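Side-chain contact in ADP/ATP-dependent NAD(P)H-hydrate dehydratase (Bacillus subtilis, PDB 3RPZ), which catalyses the ATP- or ADP-dependent dehydration of hydrated NADH and NADPH, probably restoring the damaged nicotinamide cofactors to use: residues 197-202 against 234-239. Residues are numbered along the deposited sequence; the frame is centred on the assembly and turned at random.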
loop_
_atom_site.group_PDB
_atom_site.type_symbol
_atom_site.label_atom_id
_atom_site.label_comp_id
_atom_site.label_asym_id
_atom_site.label_seq_id
_atom_site.Cartn_x
_atom_site.Cartn_y
_atom_site.Cartn_z
ATOM N N PHE A 197 29.334 -16.917 -18.852
ATOM C CA PHE A 197 28.545 -17.649 -19.830
ATOM C C PHE A 197 29.246 -18.973 -20.158
ATOM O O PHE A 197 30.470 -19.046 -20.118
ATOM C CB PHE A 197 28.335 -16.789 -21.087
ATOM C CG PHE A 197 27.479 -15.593 -20.842
ATOM C CD1 PHE A 197 26.120 -15.710 -20.780
ATOM C CD2 PHE A 197 28.042 -14.378 -20.569
ATOM C CE1 PHE A 197 25.334 -14.618 -20.480
ATOM C CE2 PHE A 197 27.255 -13.292 -20.271
ATOM C CZ PHE A 197 25.912 -13.392 -20.240
ATOM N N PRO A 198 28.443 -19.989 -20.494
ATOM C CA PRO A 198 29.037 -21.312 -20.677
ATOM C C PRO A 198 29.839 -21.413 -21.954
ATOM O O PRO A 198 30.578 -22.401 -22.148
ATOM C CB PRO A 198 27.840 -22.224 -20.666
ATOM C CG PRO A 198 26.644 -21.355 -21.020
ATOM C CD PRO A 198 26.965 -19.999 -20.487
ATOM N N ASP A 199 29.755 -20.418 -22.861
ATOM C CA ASP A 199 30.586 -20.357 -24.037
ATOM C C ASP A 199 31.926 -19.657 -23.812
ATOM O O ASP A 199 32.739 -19.533 -24.757
ATOM C CB ASP A 199 29.841 -19.677 -25.209
ATOM C CG ASP A 199 29.512 -18.203 -24.942
ATOM O OD1 ASP A 199 29.999 -17.576 -23.992
ATOM O OD2 ASP A 199 28.750 -17.672 -25.772
ATOM N N GLY A 200 32.221 -19.306 -22.566
ATOM C CA GLY A 200 33.441 -18.667 -22.173
ATOM C C GLY A 200 33.462 -17.151 -22.038
ATOM O O GLY A 200 34.411 -16.570 -21.483
ATOM N N ASP A 201 32.417 -16.497 -22.537
ATOM C CA ASP A 201 32.327 -15.049 -22.364
ATOM C C ASP A 201 32.169 -14.786 -20.874
ATOM O O ASP A 201 31.520 -15.551 -20.166
ATOM C CB ASP A 201 31.133 -14.468 -23.109
ATOM C CG ASP A 201 31.325 -14.325 -24.588
ATOM O OD1 ASP A 201 32.380 -14.710 -25.098
ATOM O OD2 ASP A 201 30.316 -13.823 -25.187
ATOM N N CYS A 202 32.756 -13.709 -20.371
ATOM C CA CYS A 202 32.595 -13.345 -18.983
ATOM C C CYS A 202 32.750 -11.847 -18.830
ATOM O O CYS A 202 33.563 -11.208 -19.519
ATOM C CB CYS A 202 33.608 -14.087 -18.170
ATOM S SG CYS A 202 33.460 -14.052 -16.397
ATOM N N ASP A 234 18.508 -10.985 -27.321
ATOM C CA ASP A 234 19.663 -11.774 -26.918
ATOM C C ASP A 234 19.604 -11.993 -25.400
ATOM O O ASP A 234 19.687 -11.037 -24.642
ATOM C CB ASP A 234 20.950 -11.064 -27.301
ATOM C CG ASP A 234 22.175 -11.908 -27.071
ATOM O OD1 ASP A 234 22.149 -12.869 -26.293
ATOM O OD2 ASP A 234 23.180 -11.685 -27.830
ATOM N N PRO A 235 19.437 -13.232 -24.943
ATOM C CA PRO A 235 19.326 -13.460 -23.496
ATOM C C PRO A 235 20.589 -13.071 -22.735
ATOM O O PRO A 235 20.494 -12.784 -21.533
ATOM C CB PRO A 235 19.060 -14.942 -23.361
ATOM C CG PRO A 235 19.515 -15.494 -24.659
ATOM C CD PRO A 235 19.312 -14.484 -25.716
ATOM N N LYS A 236 21.745 -13.063 -23.385
ATOM C CA LYS A 236 22.966 -12.607 -22.720
ATOM C C LYS A 236 22.840 -11.145 -22.272
ATOM O O LYS A 236 23.226 -10.768 -21.179
ATOM C CB LYS A 236 24.222 -12.762 -23.587
ATOM C CG LYS A 236 24.578 -14.184 -23.867
ATOM C CD LYS A 236 25.967 -14.134 -24.579
ATOM C CE LYS A 236 26.606 -15.443 -24.672
ATOM N NZ LYS A 236 27.859 -15.233 -25.489
ATOM N N HIS A 237 22.313 -10.322 -23.173
ATOM C CA HIS A 237 22.122 -8.911 -22.878
ATOM C C HIS A 237 21.110 -8.697 -21.805
ATOM O O HIS A 237 21.228 -7.794 -20.983
ATOM C CB HIS A 237 21.698 -8.161 -24.141
ATOM C CG HIS A 237 22.714 -8.200 -25.215
ATOM N ND1 HIS A 237 22.403 -7.888 -26.522
ATOM C CD2 HIS A 237 24.022 -8.513 -25.180
ATOM C CE1 HIS A 237 23.504 -8.039 -27.251
ATOM N NE2 HIS A 237 24.508 -8.392 -26.470
ATOM N N ALA A 238 20.055 -9.522 -21.806
ATOM C CA ALA A 238 19.059 -9.436 -20.764
ATOM C C ALA A 238 19.672 -9.623 -19.372
ATOM O O ALA A 238 19.412 -8.849 -18.452
ATOM C CB ALA A 238 17.971 -10.499 -20.956
ATOM N N VAL A 239 20.516 -10.652 -19.204
ATOM C CA VAL A 239 21.164 -10.930 -17.924
ATOM C C VAL A 239 22.083 -9.774 -17.538
ATOM O O VAL A 239 22.036 -9.240 -16.431
ATOM C CB VAL A 239 21.931 -12.256 -17.970
ATOM C CG1 VAL A 239 22.693 -12.466 -16.646
ATOM C CG2 VAL A 239 20.983 -13.425 -18.216
#
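Lys236 lays its aliphatic chain over one face of the Phe197 ring and carries its ammonium group on to two aspartates beyond it. Lys236 CD stands over the middle of the Phe197 ring, 4.1 Å from its centroid, a CH-pi contact, while Lys236 CG comes within 3.5 Å of Phe197 CE1. The chain is extended beyond CG (chi2 -172°, chi3 168°, chi4 175°), which gives it the length to cross the whole ring; lysine suits the place because its methylenes can lie on the broad, flat face that phenylalanine offers and its end still bear a charge. Lys236 NZ then forms salt bridges with Asp199 OD2 at 2.6 Å and Asp201 OD2 at 2.8 Å. The first carboxylate offers its syn lone pair, whereas the second is met from well above its plane. Asp199 is itself steadied: its OD1 accepts from Asp201 N at 3.0 Å, an Asx turn, so aspartate suits this position, one oxygen bracing the loop while the other binds the lysine. A methionine in place of Lys236 would probably leave the Asp199 and Asp201 carboxylates without their shared counter-charge. At the helix start, Asp234 OD1 caps Lys236 N at 2.9 Å, an N-cap bond at the backbone from which this side chain springs. Phe197 also packs on Val185 of strand 185-188. The arrangement is a salt-bridge network beside an aromatic residue, tying the type I turn of a beta hairpin, between strands 194-196 and 202-204 at one edge of the mixed sheet, to the N-capped first turn of helix 235-256.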